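Local coordinates for protein valine-pyruvate aminotransferase (Salmonella typhimurium, PDB 3G7Q) that transfers the amino group of L-valine to pyruvate with the help of pyridoxal 5'-phosphate, giving 3-methyl-2-oxobutanoate and L-alanine, and takes part in alanine biosynthesis, at residues A83-L88 with I96-I101; E137-A142 with M183-R188; I351-L356 with Q386-N391. All coordinates share one frame; numbering follows the deposited sequence. Where two conformers were deposited one is given.

Interaction 1: residues A83-L88 with I96-I101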
loop_
_atom_site.group_PDB
_atom_site.type_symbol
_atom_site.label_atom_id
_atom_site.label_comp_id
_atom_site.label_asym_id
_atom_site.label_seq_id
_atom_site.Cartn_x
_atom_site.Cartn_y
_atom_site.Cartn_z
ATOM N N ALA A 83 -13.511 10.898 12.715
ATOM C CA ALA A 83 -14.707 10.059 12.838
ATOM C C ALA A 83 -14.456 8.812 13.679
ATOM O O ALA A 83 -15.272 8.459 14.548
ATOM C CB ALA A 83 -15.224 9.661 11.448
ATOM N N LEU A 84 -13.341 8.148 13.421
ATOM C CA LEU A 84 -12.961 6.967 14.199
ATOM C C LEU A 84 -12.686 7.324 15.664
ATOM O O LEU A 84 -13.039 6.562 16.567
ATOM C CB LEU A 84 -11.723 6.315 13.607
ATOM C CG LEU A 84 -11.865 5.475 12.348
ATOM C CD1 LEU A 84 -10.480 5.149 11.734
ATOM C CD2 LEU A 84 -12.632 4.204 12.647
ATOM N N ALA A 85 -12.024 8.453 15.892
ATOM C CA ALA A 85 -11.761 8.915 17.250
ATOM C C ALA A 85 -13.084 9.112 17.999
ATOM O O ALA A 85 -13.260 8.574 19.101
ATOM C CB ALA A 85 -10.914 10.206 17.262
ATOM N N VAL A 86 -14.009 9.865 17.397
ATOM C CA VAL A 86 -15.317 10.104 18.020
ATOM C C VAL A 86 -16.059 8.789 18.255
ATOM O O VAL A 86 -16.612 8.579 19.336
ATOM C CB VAL A 86 -16.176 11.099 17.191
ATOM C CG1 VAL A 86 -17.569 11.207 17.751
ATOM C CG2 VAL A 86 -15.518 12.482 17.179
ATOM N N LEU A 87 -16.021 7.884 17.281
ATOM C CA LEU A 87 -16.675 6.591 17.422
ATOM C C LEU A 87 -16.166 5.810 18.627
ATOM O O LEU A 87 -16.976 5.285 19.437
ATOM C CB LEU A 87 -16.444 5.729 16.182
ATOM C CG LEU A 87 -16.992 4.302 16.187
ATOM C CD1 LEU A 87 -18.511 4.352 16.176
ATOM C CD2 LEU A 87 -16.455 3.499 14.997
ATOM N N LEU A 88 -14.844 5.707 18.744
ATOM C CA LEU A 88 -14.249 4.909 19.831
ATOM C C LEU A 88 -14.415 5.585 21.186
ATOM O O LEU A 88 -14.678 4.908 22.201
ATOM C CB LEU A 88 -12.781 4.584 19.534
ATOM C CG LEU A 88 -12.543 3.666 18.324
ATOM C CD1 LEU A 88 -11.037 3.563 18.049
ATOM C CD2 LEU A 88 -13.190 2.254 18.452
ATOM N N ILE A 96 -9.223 8.326 22.974
ATOM C CA ILE A 96 -8.556 8.332 21.679
ATOM C C ILE A 96 -8.750 9.684 21.006
ATOM O O ILE A 96 -9.819 10.252 21.075
ATOM C CB ILE A 96 -9.147 7.220 20.765
ATOM C CG1 ILE A 96 -8.912 5.835 21.361
ATOM C CG2 ILE A 96 -8.526 7.207 19.376
ATOM C CD1 ILE A 96 -7.486 5.601 21.774
ATOM N N GLU A 97 -7.695 10.209 20.387
ATOM C CA GLU A 97 -7.777 11.426 19.614
ATOM C C GLU A 97 -7.216 11.078 18.250
ATOM O O GLU A 97 -6.616 10.025 18.098
ATOM C CB GLU A 97 -6.955 12.535 20.259
ATOM C CG GLU A 97 -7.514 13.086 21.574
ATOM C CD GLU A 97 -8.843 13.821 21.423
ATOM O OE1 GLU A 97 -9.345 13.977 20.283
ATOM O OE2 GLU A 97 -9.384 14.261 22.460
ATOM N N PRO A 98 -7.405 11.953 17.238
ATOM C CA PRO A 98 -6.840 11.655 15.904
ATOM C C PRO A 98 -5.337 11.350 15.903
ATOM O O PRO A 98 -4.875 10.558 15.093
ATOM C CB PRO A 98 -7.137 12.932 15.108
ATOM C CG PRO A 98 -8.349 13.482 15.745
ATOM C CD PRO A 98 -8.201 13.191 17.224
ATOM N N GLN A 99 -4.597 11.929 16.844
ATOM C CA GLN A 99 -3.151 11.710 16.962
ATOM C C GLN A 99 -2.812 10.299 17.443
ATOM O O GLN A 99 -1.637 9.927 17.471
ATOM C CB GLN A 99 -2.500 12.700 17.927
ATOM C CG GLN A 99 -3.031 14.115 17.846
ATOM C CD GLN A 99 -4.289 14.303 18.687
ATOM O OE1 GLN A 99 -4.287 14.065 19.902
ATOM N NE2 GLN A 99 -5.357 14.744 18.047
ATOM N N ASN A 100 -3.829 9.548 17.879
ATOM C CA ASN A 100 -3.680 8.154 18.266
ATOM C C ASN A 100 -4.054 7.193 17.140
ATOM O O ASN A 100 -4.050 5.981 17.351
ATOM C CB ASN A 100 -4.579 7.836 19.464
ATOM C CG ASN A 100 -4.222 8.624 20.686
ATOM O OD1 ASN A 100 -4.998 9.466 21.131
ATOM N ND2 ASN A 100 -3.013 8.413 21.203
ATOM N N ILE A 101 -4.316 7.704 15.941
ATOM C CA ILE A 101 -4.750 6.854 14.837
ATOM C C ILE A 101 -3.927 7.078 13.556
ATOM O O ILE A 101 -3.636 8.223 13.193
ATOM C CB ILE A 101 -6.222 7.116 14.507
ATOM C CG1 ILE A 101 -7.091 7.069 15.793
ATOM C CG2 ILE A 101 -6.718 6.113 13.491
ATOM C CD1 ILE A 101 -8.597 7.210 15.526
#
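Helix 77-92 and the chain that doubles back along it meet here almost entirely through apolar contacts, and no hydrogen bond passes directly between 83-88 and 96-101. Ala85 sits at the centre of the contact. Ala85 CB points at the returning chain and rests against the backbone where Glu97 runs into Pro98, 3.9 Å from Pro98 N, with Pro98 CD at 4.0 Å beside it. The small methyl lets the backbones come close, Ala85 CA lying 5.3 Å from Glu97 CA. Ile101 reaches the helix with its tip: CG1 is anti to the carbonyl carbon (chi1 -50°) and the chain continues extended (chi2 -175°), which carries CD1 to 3.7 Å from Ala85 N and 3.8 Å from Leu84 CB. Leu88, one turn further on, brings its CB up to Ile96 CG1 in a looser contact.

The polar interactions shape the returning chain itself. Residues 98-100 form a short 3-10 turn, and Asn100 OD1 accepts from Glu97 N (2.9 Å) in its carbonyl plane, on a lone pair, closing the turn from its far end. Outside the two segments, Arg89 of the same helix ties the connection down through NH1, which forms a salt bridge with Glu97 OE2 and a hydrogen bond to Ile96 O.

This tight helix-to-strand connection leads into strand 101-104, at one edge of the seven-stranded sheet of the large domain of a class I aminotransferase. Leu84 and Ile101 both pack on Ile260, and Leu88 and Ile96 on Ile262, of the adjacent strand 259-262, while helix 285-295 touches Leu84 through Met290.

Interaction 2: residues E137-A142 with M183-R188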
loop_
_atom_site.group_PDB
_atom_site.type_symbol
_atom_site.label_atom_id
_atom_site.label_comp_id
_atom_site.label_asym_id
_atom_site.label_seq_id
_atom_site.Cartn_x
_atom_site.Cartn_y
_atom_site.Cartn_z
ATOM N N GLU A 137 -0.414 -18.264 14.833
ATOM C CA GLU A 137 -0.823 -16.937 14.408
ATOM C C GLU A 137 -0.660 -16.865 12.904
ATOM O O GLU A 137 0.164 -17.576 12.330
ATOM C CB GLU A 137 0.062 -15.871 15.060
ATOM C CG GLU A 137 -0.287 -15.532 16.496
ATOM C CD GLU A 137 -1.582 -14.720 16.627
ATOM O OE1 GLU A 137 -2.166 -14.337 15.596
ATOM O OE2 GLU A 137 -2.015 -14.482 17.769
ATOM N N TYR A 138 -1.461 -16.034 12.261
ATOM C CA TYR A 138 -1.362 -15.832 10.826
ATOM C C TYR A 138 -0.217 -14.911 10.399
ATOM O O TYR A 138 0.495 -15.221 9.453
ATOM C CB TYR A 138 -2.683 -15.283 10.282
ATOM C CG TYR A 138 -2.553 -14.734 8.883
ATOM C CD1 TYR A 138 -2.433 -15.589 7.804
ATOM C CD2 TYR A 138 -2.535 -13.366 8.645
ATOM C CE1 TYR A 138 -2.299 -15.108 6.509
ATOM C CE2 TYR A 138 -2.392 -12.866 7.346
ATOM C CZ TYR A 138 -2.276 -13.749 6.283
ATOM O OH TYR A 138 -2.124 -13.304 4.980
ATOM N N ILE A 139 -0.013 -13.785 11.059
ATOM C CA ILE A 139 1.052 -12.875 10.549
ATOM C C ILE A 139 2.431 -13.571 10.408
ATOM O O ILE A 139 3.195 -13.289 9.462
ATOM C CB ILE A 139 1.132 -11.534 11.351
ATOM C CG1 ILE A 139 2.023 -10.527 10.597
ATOM C CG2 ILE A 139 1.582 -11.774 12.787
ATOM C CD1 ILE A 139 1.532 -10.203 9.164
ATOM N N GLY A 140 2.732 -14.495 11.320
ATOM C CA GLY A 140 3.941 -15.318 11.199
ATOM C C GLY A 140 3.918 -16.100 9.882
ATOM O O GLY A 140 4.928 -16.170 9.172
ATOM N N TYR A 141 2.763 -16.689 9.556
ATOM C CA TYR A 141 2.579 -17.394 8.275
ATOM C C TYR A 141 2.689 -16.457 7.068
ATOM O O TYR A 141 3.403 -16.761 6.119
ATOM C CB TYR A 141 1.228 -18.119 8.258
ATOM C CG TYR A 141 0.666 -18.545 6.907
ATOM C CD1 TYR A 141 1.142 -19.654 6.248
ATOM C CD2 TYR A 141 -0.412 -17.878 6.347
ATOM C CE1 TYR A 141 0.599 -20.065 5.027
ATOM C CE2 TYR A 141 -0.986 -18.280 5.136
ATOM C CZ TYR A 141 -0.474 -19.371 4.479
ATOM O OH TYR A 141 -1.026 -19.767 3.276
ATOM N N ALA A 142 1.991 -15.323 7.119
ATOM C CA ALA A 142 1.974 -14.361 6.013
ATOM C C ALA A 142 3.369 -13.814 5.671
ATOM O O ALA A 142 3.732 -13.712 4.495
ATOM C CB ALA A 142 1.020 -13.214 6.331
HETATM N N MSE A 183 8.539 -6.684 20.983
HETATM C CA MSE A 183 7.093 -6.524 21.066
HETATM C C MSE A 183 6.430 -7.868 21.230
HETATM O O MSE A 183 6.998 -8.901 20.865
HETATM C CB MSE A 183 6.524 -5.822 19.823
HETATM C CG MSE A 183 6.998 -6.353 18.492
HETATM SE SE MSE A 183 6.035 -5.487 16.978
HETATM C CE MSE A 183 4.751 -6.549 16.864
ATOM N N ILE A 184 5.216 -7.826 21.778
ATOM C CA ILE A 184 4.400 -9.005 22.010
ATOM C C ILE A 184 3.215 -8.852 21.064
ATOM O O ILE A 184 2.575 -7.806 21.051
ATOM C CB ILE A 184 3.928 -9.077 23.456
ATOM C CG1 ILE A 184 5.137 -9.087 24.405
ATOM C CG2 ILE A 184 3.033 -10.297 23.648
ATOM C CD1 ILE A 184 4.794 -9.172 25.917
ATOM N N CYS A 185 2.925 -9.890 20.291
ATOM C CA CYS A 185 1.884 -9.797 19.280
ATOM C C CYS A 185 0.853 -10.913 19.372
ATOM O O CYS A 185 1.212 -12.080 19.392
ATOM C CB CYS A 185 2.550 -9.828 17.912
ATOM S SG CYS A 185 1.431 -9.460 16.571
ATOM N N VAL A 186 -0.428 -10.545 19.417
ATOM C CA VAL A 186 -1.528 -11.498 19.471
ATOM C C VAL A 186 -2.635 -10.977 18.550
ATOM O O VAL A 186 -2.626 -9.822 18.145
ATOM C CB VAL A 186 -2.104 -11.683 20.888
ATOM C CG1 VAL A 186 -1.088 -12.255 21.827
ATOM C CG2 VAL A 186 -2.654 -10.358 21.431
ATOM N N SER A 187 -3.559 -11.842 18.174
ATOM C CA SER A 187 -4.736 -11.433 17.395
ATOM C C SER A 187 -5.927 -11.848 18.245
ATOM O O SER A 187 -5.785 -12.717 19.121
ATOM C CB SER A 187 -4.762 -12.083 16.017
ATOM O OG SER A 187 -4.694 -13.501 16.144
ATOM N N ARG A 188 -7.095 -11.224 18.029
ATOM C CA ARG A 188 -8.274 -11.551 18.820
ATOM C C ARG A 188 -9.545 -11.062 18.156
ATOM O O ARG A 188 -9.797 -9.856 18.143
ATOM C CB ARG A 188 -8.172 -10.897 20.209
ATOM C CG ARG A 188 -9.127 -11.411 21.256
ATOM C CD ARG A 188 -9.028 -10.553 22.504
ATOM N NE ARG A 188 -9.524 -11.220 23.692
ATOM C CZ ARG A 188 -10.076 -10.604 24.746
ATOM N NH1 ARG A 188 -10.280 -9.289 24.742
ATOM N NH2 ARG A 188 -10.469 -11.296 25.793
HETATM O O HOH W 1 0.518 -14.843 19.840
#
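The carboxylate of Glu137 meets the C-terminal end of strand 181-187 at Ser187, gripping both its hydroxyl and its backbone. Ser187 OG donates to Glu137 OE1 over 2.7 Å, meeting the syn lone pair of OE1, on the side of the other oxygen. Glu137 OE2 takes a weak bond from Ser187 N, 3.1 Å long and bent to 134°. A water donates to Cys185 O and, over a longer 3.3 Å, to Glu137 OE2.

Glu137 has CG beside its backbone N and bends again at chi2 (-72°), folding the acid toward the strand; Ser187 holds OG in the crowded position between backbone N and carbonyl carbon. Beside the polar group, Ile139 CG2 lies 4.4 Å from Cys185 SG.

Further out, Thr190 OG1 is hydrogen-bonded to Ser187 OG. The contact joins the start of helix 138-142 to a parallel strand of the large domain's sheet, whose strand ends line the cofactor site in this fold; Ser187 touches Asp219, probably the aspartate facing the pyridine nitrogen. The carboxylate is buried, yet both oxygens have donors, consistent with an ionised acid stabilised by hydroxyl, amide and water.

Interaction 3: residues I351-L356 with Q386-N391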
loop_
_atom_site.group_PDB
_atom_site.type_symbol
_atom_site.label_atom_id
_atom_site.label_comp_id
_atom_site.label_asym_id
_atom_site.label_seq_id
_atom_site.Cartn_x
_atom_site.Cartn_y
_atom_site.Cartn_z
ATOM N N ILE A 351 0.242 -39.635 9.110
ATOM C CA ILE A 351 0.953 -38.982 8.043
ATOM C C ILE A 351 0.915 -37.499 8.385
ATOM O O ILE A 351 0.126 -37.091 9.234
ATOM C CB ILE A 351 0.332 -39.192 6.618
ATOM C CG1 ILE A 351 -1.069 -38.587 6.473
ATOM C CG2 ILE A 351 0.385 -40.703 6.208
ATOM C CD1 ILE A 351 -1.534 -38.562 5.022
ATOM N N THR A 352 1.773 -36.711 7.743
ATOM C CA THR A 352 1.731 -35.256 7.978
ATOM C C THR A 352 0.643 -34.584 7.151
ATOM O O THR A 352 0.202 -35.098 6.126
ATOM C CB THR A 352 3.047 -34.588 7.611
ATOM O OG1 THR A 352 3.224 -34.656 6.192
ATOM C CG2 THR A 352 4.230 -35.245 8.326
ATOM N N THR A 353 0.235 -33.385 7.560
ATOM C CA THR A 353 -0.752 -32.655 6.783
ATOM C C THR A 353 -0.119 -32.018 5.542
ATOM O O THR A 353 -0.844 -31.568 4.645
ATOM C CB THR A 353 -1.568 -31.665 7.646
ATOM O OG1 THR A 353 -0.696 -30.850 8.400
ATOM C CG2 THR A 353 -2.502 -32.431 8.609
ATOM N N GLU A 354 1.222 -31.975 5.470
ATOM C CA GLU A 354 1.860 -31.621 4.204
ATOM C C GLU A 354 1.532 -32.721 3.171
ATOM O O GLU A 354 1.193 -32.439 2.012
ATOM C CB GLU A 354 3.372 -31.476 4.358
ATOM C CG GLU A 354 3.822 -30.193 5.100
ATOM C CD GLU A 354 3.683 -30.198 6.618
ATOM O OE1 GLU A 354 3.539 -31.241 7.291
ATOM O OE2 GLU A 354 3.696 -29.087 7.159
ATOM N N LEU A 355 1.633 -33.970 3.584
ATOM C CA LEU A 355 1.311 -35.075 2.670
ATOM C C LEU A 355 -0.192 -35.121 2.380
ATOM O O LEU A 355 -0.603 -35.269 1.233
ATOM C CB LEU A 355 1.814 -36.414 3.198
ATOM C CG LEU A 355 1.544 -37.620 2.289
ATOM C CD1 LEU A 355 2.055 -37.423 0.821
ATOM C CD2 LEU A 355 2.176 -38.867 2.911
ATOM N N LEU A 356 -0.994 -35.004 3.419
ATOM C CA LEU A 356 -2.450 -34.940 3.243
ATOM C C LEU A 356 -2.828 -33.834 2.248
ATOM O O LEU A 356 -3.639 -34.047 1.353
ATOM C CB LEU A 356 -3.137 -34.696 4.566
ATOM C CG LEU A 356 -4.664 -34.908 4.540
ATOM C CD1 LEU A 356 -5.072 -36.363 4.174
ATOM C CD2 LEU A 356 -5.275 -34.475 5.895
ATOM N N GLN A 386 -0.117 -31.979 12.219
ATOM C CA GLN A 386 -1.370 -32.706 12.311
ATOM C C GLN A 386 -2.577 -31.784 12.142
ATOM O O GLN A 386 -3.697 -32.237 12.298
ATOM C CB GLN A 386 -1.457 -33.404 13.670
ATOM C CG GLN A 386 -0.360 -34.412 13.876
ATOM C CD GLN A 386 -0.322 -35.039 15.259
ATOM O OE1 GLN A 386 -1.202 -34.845 16.114
ATOM N NE2 GLN A 386 0.727 -35.811 15.486
ATOM N N CYS A 387 -2.345 -30.512 11.794
ATOM C CA CYS A 387 -3.424 -29.534 11.678
ATOM C C CYS A 387 -3.530 -28.947 10.286
ATOM O O CYS A 387 -2.554 -28.946 9.521
ATOM C CB CYS A 387 -3.223 -28.383 12.666
ATOM S SG CYS A 387 -3.149 -28.799 14.421
HETATM N N MSE A 388 -4.717 -28.447 9.967
HETATM C CA MSE A 388 -4.967 -27.723 8.737
HETATM C C MSE A 388 -5.964 -26.619 8.984
HETATM O O MSE A 388 -6.818 -26.726 9.859
HETATM C CB MSE A 388 -5.536 -28.625 7.640
HETATM C CG MSE A 388 -4.603 -29.763 7.244
HETATM SE SE MSE A 388 -5.070 -30.524 5.499
HETATM C CE MSE A 388 -4.184 -29.056 4.779
ATOM N N ARG A 389 -5.869 -25.553 8.197
ATOM C CA ARG A 389 -6.858 -24.487 8.264
ATOM C C ARG A 389 -7.787 -24.549 7.051
ATOM O O ARG A 389 -7.327 -24.724 5.914
ATOM C CB ARG A 389 -6.184 -23.125 8.236
ATOM C CG ARG A 389 -7.127 -21.959 8.529
ATOM C CD ARG A 389 -6.479 -20.594 8.168
ATOM N NE ARG A 389 -6.498 -20.311 6.726
ATOM C CZ ARG A 389 -5.912 -19.251 6.155
ATOM N NH1 ARG A 389 -5.254 -18.361 6.890
ATOM N NH2 ARG A 389 -5.973 -19.082 4.838
HETATM N N MSE A 390 -9.074 -24.363 7.290
HETATM C CA MSE A 390 -10.058 -24.196 6.225
HETATM C C MSE A 390 -10.878 -22.933 6.478
HETATM O O MSE A 390 -10.975 -22.452 7.619
HETATM C CB MSE A 390 -10.992 -25.398 6.116
HETATM C CG MSE A 390 -11.786 -25.705 7.346
HETATM SE SE MSE A 390 -13.211 -27.024 6.868
HETATM C CE MSE A 390 -14.474 -25.853 6.069
ATOM N N ASN A 391 -11.486 -22.422 5.409
ATOM C CA ASN A 391 -12.369 -21.249 5.439
ATOM C C ASN A 391 -13.787 -21.800 5.373
ATOM O O ASN A 391 -14.078 -22.592 4.474
ATOM C CB ASN A 391 -12.040 -20.339 4.257
ATOM C CG ASN A 391 -12.852 -19.063 4.249
ATOM O OD1 ASN A 391 -14.055 -19.086 4.502
ATOM N ND2 ASN A 391 -12.193 -17.935 3.905
#
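Thr353, in the first turn of helix 353-362, turns its side chain onto the start of strand 387-391 and carries most of the contact. The strand belongs to the six-stranded mixed sheet, consistent with the smaller domain of class I aminotransferases. Thr353 CB already touches the strand, 3.4 Å from Cys387 O and 3.6 Å from Met388 CG. There the side chain forks. Thr353 OG1 occupies the crowded position between backbone N and carbonyl carbon (chi1 51°) and donates to Cys387 O over 2.9 Å, from above the carbonyl plane, 33° out of it, instead of along a lone pair. The methyl branch, Thr353 CG2, lies anti to the carbonyl carbon, 3.6 Å from Gln386 C. One small residue thus offers its hydroxyl to a strand carbonyl and its carbon atoms to the backbone of Gln386 and the side chain of Met388.

Met388, a selenomethionine, points its side chain toward the helix and bends at chi3 (79°). Met388 SE lies 4.0 Å from Leu356 CD2, the two side chains crossing obliquely. Leu356 also packs on Ile410 of helix 396-416.

Thr352 is the N-cap, its OG1 accepting from Leu355 N at 3.1 Å. Thr353 is further tied to His385 by a backbone hydrogen bond and a weak one from OG1 to His385 O. Met388 pairs with Leu344 of strand 341-345 and Cys387 with Gly370, just after strand 368-369.

Two adjacent threonines therefore use their hydroxyls in opposite senses, Thr352 accepting within the helix and Thr353 donating across to the sheet; the latter bond, together with the backbone bond to His385, sets the helix start against the strand while Met388 and Leu356 fill in beside it.

In the fold
The three contacts follow one another along the chain without interleaving. Interaction 1 lies at the edge of the seven-stranded sheet, interaction 2 about 8 Å from the centre of the chain on strand 181-187 of that sheet, and interaction 3 on the six-stranded sheet, on the opposite side of the chain's centre from interaction 1, their centres about 41 Å apart. Interactions 1 and 2 do not touch, their nearest atoms being about 13 Å apart. Tyr138 CD1 packs 4.1 Å from Arg389 NH1, so the start of helix 138-142 meets the six-stranded sheet. In this family the cofactor lies between the two domains, and Arg389, hydrogen-bonded to Asn191, is placed like the arginine that probably binds the substrate carboxylate.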